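PDB 2VBF: branched-chain alpha-ketoacid decarboxylase from Lactococcus lactis, which probably decarboxylates branched-chain and aromatic alpha-keto acids to aldehydes, with the help of bound thiamine diphosphate and one magnesium ion per subunit. Local coordinates for residues 29-34 with 52-57; 38-43 with 88-93; 229-234 with 255-260; 300-305 with 324-329. All blocks are in the same frame, centred on the assembly; numbering follows the deposited sequence.

Overall arrangement
The four contacts fall into two pairs. Contacts 1 and 2 lie within the N-terminal thiamine-diphosphate-binding region, their centres 11 Å apart, and share a core: Leu32 CD2 meets Ile43 CD1 at 3.7 Å, and Leu55 CG meets Leu92 CD2 at 3.7 Å. Contacts 3 and 4 belong to the central region and to a single sheet, where strands 231-235 and 298-302 are neighbours; Ile234 N lies 2.8 Å from Leu300 O, a probable hydrogen bond. The centres of contacts 1 and 3 are 47 Å apart. None of the four lies at the cofactor or metal site, although the side chains of Leu92 and Phe54 come within about 10 and 14 Å of a bound thiamine diphosphate.

Contact 1 (29-34 with 52-57); sequences DYLLDR and LQFLDQ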
loop_
_atom_site.group_PDB
_atom_site.type_symbol
_atom_site.label_atom_id
_atom_site.label_comp_id
_atom_site.label_asym_id
_atom_site.label_seq_id
_atom_site.Cartn_x
_atom_site.Cartn_y
_atom_site.Cartn_z
ATOM N N ASP A 29 -11.586 20.812 16.152
ATOM C CA ASP A 29 -11.436 20.753 17.608
ATOM C C ASP A 29 -12.342 19.689 18.236
ATOM O O ASP A 29 -11.923 18.954 19.125
ATOM C CB ASP A 29 -11.751 22.114 18.242
ATOM C CG ASP A 29 -10.860 23.226 17.721
ATOM O OD1 ASP A 29 -9.625 23.052 17.703
ATOM O OD2 ASP A 29 -11.390 24.275 17.307
ATOM N N TYR A 30 -13.580 19.616 17.755
ATOM C CA TYR A 30 -14.552 18.630 18.240
ATOM C C TYR A 30 -14.038 17.199 18.050
ATOM O O TYR A 30 -14.030 16.386 18.992
ATOM C CB TYR A 30 -15.887 18.812 17.527
ATOM C CG TYR A 30 -17.045 18.063 18.160
ATOM C CD1 TYR A 30 -17.913 18.706 19.035
ATOM C CD2 TYR A 30 -17.278 16.721 17.882
ATOM C CE1 TYR A 30 -18.967 18.037 19.612
ATOM C CE2 TYR A 30 -18.336 16.040 18.461
ATOM C CZ TYR A 30 -19.177 16.703 19.331
ATOM O OH TYR A 30 -20.241 16.053 19.924
ATOM N N LEU A 31 -13.584 16.919 16.831
ATOM C CA LEU A 31 -13.012 15.616 16.491
ATOM C C LEU A 31 -11.813 15.283 17.366
ATOM O O LEU A 31 -11.746 14.195 17.942
ATOM C CB LEU A 31 -12.642 15.575 15.012
ATOM C CG LEU A 31 -12.038 14.290 14.447
ATOM C CD1 LEU A 31 -12.852 13.070 14.862
ATOM C CD2 LEU A 31 -11.958 14.395 12.912
ATOM N N LEU A 32 -10.893 16.240 17.517
ATOM C CA LEU A 32 -9.695 16.007 18.298
ATOM C C LEU A 32 -10.032 15.832 19.793
ATOM O O LEU A 32 -9.419 15.013 20.476
ATOM C CB LEU A 32 -8.663 17.119 18.046
ATOM C CG LEU A 32 -8.061 17.149 16.621
ATOM C CD1 LEU A 32 -7.226 18.388 16.399
ATOM C CD2 LEU A 32 -7.234 15.894 16.373
ATOM N N ASP A 33 -11.033 16.564 20.282
ATOM C CA ASP A 33 -11.495 16.386 21.655
ATOM C C ASP A 33 -12.017 14.961 21.871
ATOM O O ASP A 33 -11.673 14.314 22.866
ATOM C CB ASP A 33 -12.575 17.403 22.019
ATOM C CG ASP A 33 -12.006 18.743 22.496
ATOM O OD1 ASP A 33 -10.784 18.872 22.681
ATOM O OD2 ASP A 33 -12.802 19.680 22.695
ATOM N N ARG A 34 -12.822 14.469 20.927
ATOM C CA ARG A 34 -13.369 13.115 21.019
ATOM C C ARG A 34 -12.270 12.060 20.947
ATOM O O ARG A 34 -12.312 11.083 21.682
ATOM C CB ARG A 34 -14.406 12.852 19.931
ATOM C CG ARG A 34 -15.728 13.612 20.097
ATOM C CD ARG A 34 -16.345 13.415 21.486
ATOM N NE ARG A 34 -17.794 13.621 21.489
ATOM C CZ ARG A 34 -18.564 13.556 22.578
ATOM N NH1 ARG A 34 -18.038 13.329 23.770
ATOM N NH2 ARG A 34 -19.872 13.742 22.483
ATOM N N LEU A 52 -4.057 19.612 5.283
ATOM C CA LEU A 52 -3.047 20.432 5.959
ATOM C C LEU A 52 -3.638 21.355 7.022
ATOM O O LEU A 52 -3.036 21.530 8.071
ATOM C CB LEU A 52 -2.221 21.237 4.951
ATOM C CG LEU A 52 -1.400 20.414 3.952
ATOM C CD1 LEU A 52 -0.600 21.343 3.035
ATOM C CD2 LEU A 52 -0.469 19.399 4.616
ATOM N N GLN A 53 -4.818 21.920 6.762
ATOM C CA GLN A 53 -5.466 22.821 7.716
ATOM C C GLN A 53 -5.834 22.057 9.001
ATOM O O GLN A 53 -5.622 22.544 10.111
ATOM C CB GLN A 53 -6.700 23.475 7.076
ATOM C CG GLN A 53 -6.411 24.566 6.016
ATOM C CD GLN A 53 -5.908 24.011 4.686
ATOM O OE1 GLN A 53 -5.002 23.182 4.657
ATOM N NE2 GLN A 53 -6.490 24.470 3.583
ATOM N N PHE A 54 -6.380 20.851 8.849
ATOM C CA PHE A 54 -6.680 20.004 9.994
ATOM C C PHE A 54 -5.382 19.605 10.702
ATOM O O PHE A 54 -5.330 19.565 11.923
ATOM C CB PHE A 54 -7.490 18.771 9.569
ATOM C CG PHE A 54 -7.799 17.818 10.699
ATOM C CD1 PHE A 54 -8.519 18.237 11.813
ATOM C CD2 PHE A 54 -7.372 16.494 10.647
ATOM C CE1 PHE A 54 -8.794 17.366 12.845
ATOM C CE2 PHE A 54 -7.644 15.624 11.672
ATOM C CZ PHE A 54 -8.357 16.047 12.778
ATOM N N LEU A 55 -4.331 19.310 9.933
ATOM C CA LEU A 55 -3.012 19.024 10.510
ATOM C C LEU A 55 -2.529 20.143 11.435
ATOM O O LEU A 55 -2.019 19.862 12.525
ATOM C CB LEU A 55 -1.955 18.738 9.429
ATOM C CG LEU A 55 -1.541 17.277 9.298
ATOM C CD1 LEU A 55 -0.642 17.090 8.077
ATOM C CD2 LEU A 55 -0.868 16.784 10.562
ATOM N N ASP A 56 -2.730 21.394 11.027
ATOM C CA ASP A 56 -2.350 22.534 11.868
ATOM C C ASP A 56 -2.995 22.391 13.241
ATOM O O ASP A 56 -2.374 22.686 14.254
ATOM C CB ASP A 56 -2.804 23.855 11.251
ATOM C CG ASP A 56 -2.026 24.230 10.003
ATOM O OD1 ASP A 56 -0.873 23.781 9.832
ATOM O OD2 ASP A 56 -2.584 24.999 9.196
ATOM N N GLN A 57 -4.249 21.936 13.260
ATOM C CA GLN A 57 -4.994 21.782 14.518
ATOM C C GLN A 57 -4.408 20.693 15.390
ATOM O O GLN A 57 -4.376 20.826 16.620
ATOM C CB GLN A 57 -6.483 21.523 14.241
ATOM C CG GLN A 57 -7.131 22.649 13.456
ATOM C CD GLN A 57 -8.594 22.410 13.158
ATOM O OE1 GLN A 57 -8.942 21.502 12.401
ATOM N NE2 GLN A 57 -9.458 23.257 13.704
HETATM O O HOH W 1 -8.408 24.867 15.993
#
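Leu32 is the side chain to follow, since it reaches from helix 27-37 to both Phe54 and Gln57 on helix 52-60. With CG anti to the carbonyl carbon (chi1 -67°), the branch point is carried from CB to the Phe54 ring, CG lying 3.9 Å from CE1. The two methyls then divide the work: CD2 meets the end of the ring at CZ (3.8 Å), and CD1 settles against Gln57, 3.9 Å from its CB. From the preceding residue, Leu31 CD2 comes to the same ring atom, 4.0 Å from Phe54 CZ, so two leucine methyls hold the tip of the ring obliquely. An alanine in place of Leu32 would probably open a gap beside Phe54 and free the ring to shift. At the polar border a water links the side chains, donating to Asp29 OD1 at 2.8 Å and accepting from Gln57 NE2 at 3.0 Å, while the other carboxylate oxygen of Asp29 is bonded to Thr26 OG1. The helix segments cross at -51° with their axes 10.8 Å apart; at that separation they meet through side chains, not backbone. Asp56 bonds to Tyr495 of the second subunit. Beneath this pair runs the parallel sheet, with Leu31 packing on Ile185 and Phe54 on Leu187 of strand 183-188, and helix 165-179 flanks Leu31 through Ile169.

Contact 2 (38-43 with 88-93); sequences LGIEEI and AAAFLT
Ile40 lies over the faces of two successive peptide groups of the 88-93 segment: CD1 stands 3.5 Å from Ala89 C, almost straight above the peptide that leads into Ala90, and CG1 is 3.8 Å from Ala88 C, above the peptide before it. Both carbons can lie along the strand because CG1 is anti to the carbonyl carbon (chi1 -59°) and the chain runs on extended to CD1. The methyls of Ala88 and Ala90 flank it, Ala90 CB being 4.0 Å from Ile40 CD1. The Phe91 ring is turned to the other side of the strand, against helix 72-86 and strand 116-122. Leu38 O presses on Ala88 CB at 3.4 Å, just where Gly39 ends helix 27-37 in a Schellman motif. Further along, Ile43 CA makes a CA-H...O contact of 3.6 Å with Ala90 O. A water bridges the backbones, donating to Glu42 O at 2.8 Å and accepting from Ala90 N at 2.9 Å. Ala88 O is buried with no partner in the model. Here, then, two neighbouring strands of the parallel sheet are joined by apolar packing and a water, in place of direct backbone bonds between the two segments.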
loop_
_atom_site.group_PDB
_atom_site.type_symbol
_atom_site.label_atom_id
_atom_site.label_comp_id
_atom_site.label_asym_id
_atom_site.label_seq_id
_atom_site.Cartn_x
_atom_site.Cartn_y
_atom_site.Cartn_z
ATOM N N LEU A 38 -11.050 9.167 23.831
ATOM C CA LEU A 38 -10.771 7.753 23.561
ATOM C C LEU A 38 -9.386 7.294 24.035
ATOM O O LEU A 38 -9.072 6.104 23.942
ATOM C CB LEU A 38 -10.920 7.457 22.062
ATOM C CG LEU A 38 -12.309 7.637 21.442
ATOM C CD1 LEU A 38 -12.260 7.441 19.916
ATOM C CD2 LEU A 38 -13.319 6.684 22.080
ATOM N N GLY A 39 -8.563 8.220 24.534
ATOM C CA GLY A 39 -7.235 7.900 25.048
ATOM C C GLY A 39 -6.118 8.004 24.024
ATOM O O GLY A 39 -4.980 7.617 24.313
ATOM N N ILE A 40 -6.436 8.525 22.842
ATOM C CA ILE A 40 -5.461 8.693 21.770
ATOM C C ILE A 40 -4.613 9.937 22.048
ATOM O O ILE A 40 -5.140 11.041 22.219
ATOM C CB ILE A 40 -6.139 8.790 20.364
ATOM C CG1 ILE A 40 -6.964 7.524 20.077
ATOM C CG2 ILE A 40 -5.090 8.978 19.255
ATOM C CD1 ILE A 40 -7.939 7.663 18.904
ATOM N N GLU A 41 -3.297 9.734 22.075
ATOM C CA GLU A 41 -2.332 10.797 22.368
ATOM C C GLU A 41 -1.382 11.079 21.202
ATOM O O GLU A 41 -0.547 11.989 21.266
ATOM C CB GLU A 41 -1.550 10.407 23.623
ATOM C CG GLU A 41 -2.435 10.363 24.882
ATOM C CD GLU A 41 -1.753 9.735 26.087
ATOM O OE1 GLU A 41 -0.548 9.436 26.042
ATOM O OE2 GLU A 41 -2.441 9.534 27.104
ATOM N N GLU A 42 -1.515 10.289 20.135
ATOM C CA GLU A 42 -0.653 10.376 18.964
ATOM C C GLU A 42 -1.503 10.053 17.749
ATOM O O GLU A 42 -2.316 9.140 17.820
ATOM C CB GLU A 42 0.501 9.357 19.052
ATOM C CG GLU A 42 1.682 9.764 19.932
ATOM C CD GLU A 42 1.540 9.409 21.406
ATOM O OE1 GLU A 42 0.675 8.595 21.798
ATOM O OE2 GLU A 42 2.345 9.938 22.198
ATOM N N ILE A 43 -1.308 10.790 16.650
ATOM C CA ILE A 43 -1.994 10.517 15.380
ATOM C C ILE A 43 -0.948 10.281 14.308
ATOM O O ILE A 43 -0.006 11.068 14.155
ATOM C CB ILE A 43 -2.940 11.669 14.956
ATOM C CG1 ILE A 43 -4.017 11.856 16.029
ATOM C CG2 ILE A 43 -3.566 11.419 13.581
ATOM C CD1 ILE A 43 -5.074 12.908 15.723
ATOM N N ALA A 88 -7.203 2.253 21.502
ATOM C CA ALA A 88 -7.810 3.109 20.492
ATOM C C ALA A 88 -6.677 3.710 19.671
ATOM O O ALA A 88 -5.569 3.857 20.172
ATOM C CB ALA A 88 -8.674 4.216 21.131
ATOM N N ALA A 89 -6.952 4.052 18.415
ATOM C CA ALA A 89 -5.948 4.716 17.578
ATOM C C ALA A 89 -6.577 5.552 16.479
ATOM O O ALA A 89 -7.744 5.385 16.148
ATOM C CB ALA A 89 -5.012 3.684 16.967
ATOM N N ALA A 90 -5.779 6.453 15.918
ATOM C CA ALA A 90 -6.177 7.244 14.756
ATOM C C ALA A 90 -5.015 7.518 13.806
ATOM O O ALA A 90 -3.854 7.705 14.216
ATOM C CB ALA A 90 -6.828 8.571 15.199
ATOM N N PHE A 91 -5.331 7.507 12.514
ATOM C CA PHE A 91 -4.386 8.008 11.514
ATOM C C PHE A 91 -5.120 8.843 10.459
ATOM O O PHE A 91 -6.329 8.734 10.304
ATOM C CB PHE A 91 -3.520 6.894 10.913
ATOM C CG PHE A 91 -4.239 5.965 9.965
ATOM C CD1 PHE A 91 -4.079 6.093 8.590
ATOM C CD2 PHE A 91 -5.018 4.923 10.451
ATOM C CE1 PHE A 91 -4.734 5.239 7.716
ATOM C CE2 PHE A 91 -5.664 4.050 9.585
ATOM C CZ PHE A 91 -5.519 4.210 8.214
ATOM N N LEU A 92 -4.355 9.709 9.805
ATOM C CA LEU A 92 -4.855 10.716 8.887
ATOM C C LEU A 92 -4.248 10.504 7.510
ATOM O O LEU A 92 -3.015 10.417 7.377
ATOM C CB LEU A 92 -4.458 12.106 9.403
ATOM C CG LEU A 92 -4.792 13.323 8.538
ATOM C CD1 LEU A 92 -6.294 13.496 8.336
ATOM C CD2 LEU A 92 -4.145 14.604 9.122
ATOM N N THR A 93 -5.090 10.478 6.480
ATOM C CA THR A 93 -4.606 10.360 5.103
ATOM C C THR A 93 -5.266 11.416 4.243
ATOM O O THR A 93 -6.147 12.144 4.706
ATOM C CB THR A 93 -4.908 8.966 4.524
ATOM O OG1 THR A 93 -6.327 8.751 4.510
ATOM C CG2 THR A 93 -4.234 7.879 5.346
HETATM O O HOH W 2 -3.105 6.510 17.114
#

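Contact 3 (229-234 with 255-260); sequences QKPVVI and TKLPIT
Strands 231-235 and 259-261 run parallel, Val233 paired with Ile259 and Ile234 with Thr260, and both backbone bonds belong to Val233: its N donates to Pro258 O and its O accepts from Thr260 N, each at 2.9 Å. The second bond comes in nearly along the C=O axis, whereas in the first the donor is tilted 24° from the carbonyl plane. On one face Ile259 lies against Val233. Its CG1, anti to the backbone N (chi1 -177°), passes 3.5 Å from Val233 O, and CD1 ends 3.9 Å from Val233 CG1. Behind it stand Val248 and Val252 of helix 245-255, so a glycine at Ile259 would probably leave a gap between that helix and Val233 CG1. The opposite face carries Thr260 and Ile234 side by side, CG2 of the threonine 3.7 Å from CG1 of the isoleucine, while Thr260 OG1 bonds to Gly278 O on the next strand. Before the strands pair, the packing is tight: Leu257 CD2 meets Pro231 CG at only 3.3 Å, the two side chains crossing at about a right angle. Pro231 O, which has no hydrogen-bonding partner in the model, rests against the Pro258 ring, 3.3 Å from its CG. The chain between the strands is mostly helical and includes helix 245-255, which packs on this pair: a beta-alpha-beta crossover, in a strand order that begins 3-2-1-4-5, as in the Rossmann-like central domain of thiamine-diphosphate enzymes.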
loop_
_atom_site.group_PDB
_atom_site.type_symbol
_atom_site.label_atom_id
_atom_site.label_comp_id
_atom_site.label_asym_id
_atom_site.label_seq_id
_atom_site.Cartn_x
_atom_site.Cartn_y
_atom_site.Cartn_z
ATOM N N GLN A 229 -15.687 -30.731 36.622
ATOM C CA GLN A 229 -14.543 -31.393 37.245
ATOM C C GLN A 229 -13.243 -30.999 36.538
ATOM O O GLN A 229 -12.162 -31.068 37.121
ATOM C CB GLN A 229 -14.707 -32.919 37.171
ATOM C CG GLN A 229 -16.021 -33.462 37.746
ATOM C CD GLN A 229 -16.054 -34.990 37.798
ATOM O OE1 GLN A 229 -16.084 -35.663 36.763
ATOM N NE2 GLN A 229 -16.057 -35.541 39.008
ATOM N N LYS A 230 -13.356 -30.618 35.263
ATOM C CA LYS A 230 -12.206 -30.231 34.458
ATOM C C LYS A 230 -12.586 -29.123 33.470
ATOM O O LYS A 230 -12.669 -29.358 32.268
ATOM C CB LYS A 230 -11.657 -31.441 33.707
ATOM C CG LYS A 230 -10.262 -31.256 33.141
ATOM C CD LYS A 230 -9.828 -32.534 32.461
ATOM C CE LYS A 230 -8.417 -32.488 31.960
ATOM N NZ LYS A 230 -7.962 -33.888 31.667
ATOM N N PRO A 231 -12.816 -27.917 33.987
ATOM C CA PRO A 231 -13.140 -26.810 33.100
ATOM C C PRO A 231 -11.899 -26.295 32.389
ATOM O O PRO A 231 -10.784 -26.440 32.896
ATOM C CB PRO A 231 -13.662 -25.743 34.062
ATOM C CG PRO A 231 -12.882 -25.970 35.304
ATOM C CD PRO A 231 -12.752 -27.486 35.396
ATOM N N VAL A 232 -12.086 -25.679 31.228
ATOM C CA VAL A 232 -11.001 -24.948 30.582
ATOM C C VAL A 232 -11.577 -23.672 29.967
ATOM O O VAL A 232 -12.684 -23.665 29.411
ATOM C CB VAL A 232 -10.248 -25.809 29.523
ATOM C CG1 VAL A 232 -11.112 -26.046 28.292
ATOM C CG2 VAL A 232 -8.901 -25.140 29.121
ATOM N N VAL A 233 -10.840 -22.576 30.135
ATOM C CA VAL A 233 -11.170 -21.302 29.511
ATOM C C VAL A 233 -10.265 -21.141 28.295
ATOM O O VAL A 233 -9.075 -21.448 28.356
ATOM C CB VAL A 233 -10.945 -20.125 30.476
ATOM C CG1 VAL A 233 -11.350 -18.789 29.815
ATOM C CG2 VAL A 233 -11.720 -20.345 31.761
ATOM N N ILE A 234 -10.831 -20.698 27.178
ATOM C CA ILE A 234 -10.026 -20.340 26.018
ATOM C C ILE A 234 -10.278 -18.853 25.736
ATOM O O ILE A 234 -11.417 -18.455 25.477
ATOM C CB ILE A 234 -10.362 -21.200 24.763
ATOM C CG1 ILE A 234 -10.382 -22.697 25.105
ATOM C CG2 ILE A 234 -9.372 -20.889 23.624
ATOM C CD1 ILE A 234 -10.691 -23.604 23.913
ATOM N N THR A 255 -10.012 -17.630 40.509
ATOM C CA THR A 255 -10.725 -18.922 40.412
ATOM C C THR A 255 -9.817 -20.141 40.179
ATOM O O THR A 255 -10.272 -21.279 40.319
ATOM C CB THR A 255 -11.739 -18.905 39.253
ATOM O OG1 THR A 255 -11.036 -18.687 38.020
ATOM C CG2 THR A 255 -12.774 -17.813 39.444
ATOM N N LYS A 256 -8.563 -19.891 39.779
ATOM C CA LYS A 256 -7.556 -20.920 39.469
ATOM C C LYS A 256 -7.913 -21.776 38.255
ATOM O O LYS A 256 -7.345 -22.849 38.070
ATOM C CB LYS A 256 -7.278 -21.820 40.688
ATOM C CG LYS A 256 -7.017 -21.039 41.956
ATOM C CD LYS A 256 -6.521 -21.947 43.072
ATOM C CE LYS A 256 -6.318 -21.164 44.382
ATOM N NZ LYS A 256 -7.574 -20.471 44.809
ATOM N N LEU A 257 -8.831 -21.287 37.420
ATOM C CA LEU A 257 -9.329 -22.078 36.288
ATOM C C LEU A 257 -8.226 -22.300 35.267
ATOM O O LEU A 257 -7.475 -21.369 34.967
ATOM C CB LEU A 257 -10.513 -21.384 35.611
ATOM C CG LEU A 257 -11.847 -21.407 36.366
ATOM C CD1 LEU A 257 -12.788 -20.331 35.831
ATOM C CD2 LEU A 257 -12.493 -22.802 36.285
ATOM N N PRO A 258 -8.114 -23.531 34.723
ATOM C CA PRO A 258 -7.186 -23.752 33.610
ATOM C C PRO A 258 -7.537 -22.848 32.427
ATOM O O PRO A 258 -8.718 -22.634 32.144
ATOM C CB PRO A 258 -7.401 -25.233 33.251
ATOM C CG PRO A 258 -7.998 -25.836 34.478
ATOM C CD PRO A 258 -8.818 -24.767 35.102
ATOM N N ILE A 259 -6.512 -22.297 31.784
ATOM C CA ILE A 259 -6.719 -21.411 30.634
ATOM C C ILE A 259 -5.661 -21.606 29.550
ATOM O O ILE A 259 -4.478 -21.831 29.825
ATOM C CB ILE A 259 -6.782 -19.906 31.051
ATOM C CG1 ILE A 259 -7.070 -19.003 29.830
ATOM C CG2 ILE A 259 -5.485 -19.464 31.738
ATOM C CD1 ILE A 259 -7.678 -17.666 30.172
ATOM N N THR A 260 -6.139 -21.527 28.314
ATOM C CA THR A 260 -5.305 -21.552 27.130
ATOM C C THR A 260 -5.749 -20.401 26.221
ATOM O O THR A 260 -6.811 -19.816 26.429
ATOM C CB THR A 260 -5.409 -22.934 26.421
ATOM O OG1 THR A 260 -4.496 -22.994 25.322
ATOM C CG2 THR A 260 -6.836 -23.243 25.959
#

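Contact 4 (300-305 with 324-329); sequences LMLGVK and ISLNID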
loop_
_atom_site.group_PDB
_atom_site.type_symbol
_atom_site.label_atom_id
_atom_site.label_comp_id
_atom_site.label_asym_id
_atom_site.label_seq_id
_atom_site.Cartn_x
_atom_site.Cartn_y
_atom_site.Cartn_z
ATOM N N LEU A 300 -15.288 -22.753 28.258
ATOM C CA LEU A 300 -15.716 -21.354 28.135
ATOM C C LEU A 300 -14.768 -20.636 27.167
ATOM O O LEU A 300 -13.575 -20.446 27.485
ATOM C CB LEU A 300 -15.687 -20.669 29.500
ATOM C CG LEU A 300 -16.056 -19.182 29.590
ATOM C CD1 LEU A 300 -17.515 -18.966 29.161
ATOM C CD2 LEU A 300 -15.824 -18.637 30.998
ATOM N N MET A 301 -15.270 -20.272 25.982
ATOM C CA MET A 301 -14.481 -19.476 25.029
ATOM C C MET A 301 -14.877 -18.007 25.122
ATOM O O MET A 301 -16.069 -17.661 25.043
ATOM C CB MET A 301 -14.655 -19.950 23.584
ATOM C CG MET A 301 -14.293 -21.406 23.356
ATOM S SD MET A 301 -13.573 -21.717 21.720
ATOM C CE MET A 301 -14.793 -21.043 20.589
ATOM N N LEU A 302 -13.876 -17.148 25.289
ATOM C CA LEU A 302 -14.080 -15.708 25.406
ATOM C C LEU A 302 -13.355 -15.009 24.270
ATOM O O LEU A 302 -12.133 -14.899 24.285
ATOM C CB LEU A 302 -13.536 -15.201 26.735
ATOM C CG LEU A 302 -14.113 -15.869 27.979
ATOM C CD1 LEU A 302 -13.448 -15.324 29.230
ATOM C CD2 LEU A 302 -15.599 -15.658 28.037
ATOM N N GLY A 303 -14.118 -14.547 23.288
ATOM C CA GLY A 303 -13.574 -13.753 22.191
ATOM C C GLY A 303 -12.657 -14.473 21.225
ATOM O O GLY A 303 -11.718 -13.875 20.695
ATOM N N VAL A 304 -12.942 -15.748 20.988
ATOM C CA VAL A 304 -12.112 -16.624 20.159
ATOM C C VAL A 304 -12.668 -16.780 18.738
ATOM O O VAL A 304 -13.876 -16.885 18.554
ATOM C CB VAL A 304 -12.021 -18.014 20.809
ATOM C CG1 VAL A 304 -11.323 -19.007 19.888
ATOM C CG2 VAL A 304 -11.311 -17.914 22.153
ATOM N N LYS A 305 -11.788 -16.812 17.740
ATOM C CA LYS A 305 -12.184 -17.245 16.412
ATOM C C LYS A 305 -11.200 -18.293 15.937
ATOM O O LYS A 305 -9.993 -18.081 15.994
ATOM C CB LYS A 305 -12.292 -16.096 15.403
ATOM C CG LYS A 305 -13.454 -15.148 15.691
ATOM C CD LYS A 305 -13.685 -14.160 14.558
ATOM C CE LYS A 305 -14.900 -13.281 14.813
ATOM N NZ LYS A 305 -15.148 -12.289 13.724
ATOM N N ILE A 324 -19.778 -22.982 26.328
ATOM C CA ILE A 324 -20.367 -21.650 26.212
ATOM C C ILE A 324 -19.300 -20.769 25.551
ATOM O O ILE A 324 -18.204 -20.604 26.095
ATOM C CB ILE A 324 -20.764 -21.079 27.579
ATOM C CG1 ILE A 324 -21.954 -21.852 28.153
ATOM C CG2 ILE A 324 -21.133 -19.589 27.473
ATOM C CD1 ILE A 324 -22.223 -21.580 29.587
ATOM N N SER A 325 -19.601 -20.248 24.364
ATOM C CA SER A 325 -18.708 -19.311 23.687
ATOM C C SER A 325 -19.358 -17.930 23.668
ATOM O O SER A 325 -20.568 -17.807 23.449
ATOM C CB SER A 325 -18.349 -19.783 22.270
ATOM O OG SER A 325 -19.455 -19.754 21.390
ATOM N N LEU A 326 -18.548 -16.916 23.942
ATOM C CA LEU A 326 -18.958 -15.525 23.889
ATOM C C LEU A 326 -18.049 -14.792 22.905
ATOM O O LEU A 326 -16.820 -14.867 23.008
ATOM C CB LEU A 326 -18.843 -14.884 25.269
ATOM C CG LEU A 326 -19.661 -15.555 26.379
ATOM C CD1 LEU A 326 -19.378 -14.879 27.712
ATOM C CD2 LEU A 326 -21.144 -15.526 26.040
ATOM N N ASN A 327 -18.674 -14.115 21.946
ATOM C CA ASN A 327 -17.980 -13.287 20.968
ATOM C C ASN A 327 -18.686 -11.947 20.905
ATOM O O ASN A 327 -19.807 -11.821 21.385
ATOM C CB ASN A 327 -18.000 -13.950 19.585
ATOM C CG ASN A 327 -16.999 -15.080 19.461
ATOM O OD1 ASN A 327 -17.328 -16.255 19.666
ATOM N ND2 ASN A 327 -15.762 -14.727 19.129
ATOM N N ILE A 328 -18.033 -10.958 20.294
ATOM C CA ILE A 328 -18.646 -9.644 20.102
ATOM C C ILE A 328 -20.003 -9.775 19.397
ATOM O O ILE A 328 -20.983 -9.155 19.815
ATOM C CB ILE A 328 -17.722 -8.693 19.296
ATOM C CG1 ILE A 328 -16.437 -8.429 20.074
ATOM C CG2 ILE A 328 -18.448 -7.370 18.992
ATOM C CD1 ILE A 328 -15.315 -7.799 19.253
ATOM N N ASP A 329 -20.074 -10.608 18.360
ATOM C CA ASP A 329 -21.267 -10.654 17.495
ATOM C C ASP A 329 -22.338 -11.627 17.974
ATOM O O ASP A 329 -23.519 -11.470 17.650
ATOM C CB ASP A 329 -20.884 -11.013 16.054
ATOM C CG ASP A 329 -20.226 -9.862 15.318
ATOM O OD1 ASP A 329 -20.197 -8.721 15.849
ATOM O OD2 ASP A 329 -19.731 -10.108 14.197
HETATM O O HOH W 3 -15.413 -17.217 21.780
HETATM O O HOH W 4 -16.999 -10.221 14.351
#
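Leu326 O is gripped twice: Gly303 N donates to it directly at 2.7 Å, and a water that accepts from Val304 N donates to it at 3.0 Å. The glycine has left the strand here with positive phi (68°), and the water carries the link from Val304 N to Leu326 O, which do not bond directly. Asn327 ties down the chain after the strand, its ND2 donating to Val304 O at 2.9 Å. That bond is straight at the hydrogen and the oxygen lies in the amide plane, but the donor stands above the carbonyl plane, 50° out of it. ND2 also bonds to Glu238 OE1, and these two acceptors probably fix the rotation of the amide. Upstream the strands pair in regular parallel fashion, with Leu326 N on Met301 O at 2.8 Å and Met301 N on Ile324 O at 3.0 Å. Leu302 and Leu326 point the same way, CD2 to CD1 3.9 Å; beyond them Leu300 CD1 lies 4.0 Å from Ile324 CG2. On the other face the Met301 chain bends back until CE is 4.1 Å from Ser325 CB. At the far end a water joins Lys305 NZ to Asp329 OD2. Helix 212-227 covers the leucine face, Ile221 touching Leu300, Ile324 and Leu326, while strand 231-235 flanks 298-302 on one side and the antiparallel strand 331-333 lies beyond 323-326 on the other.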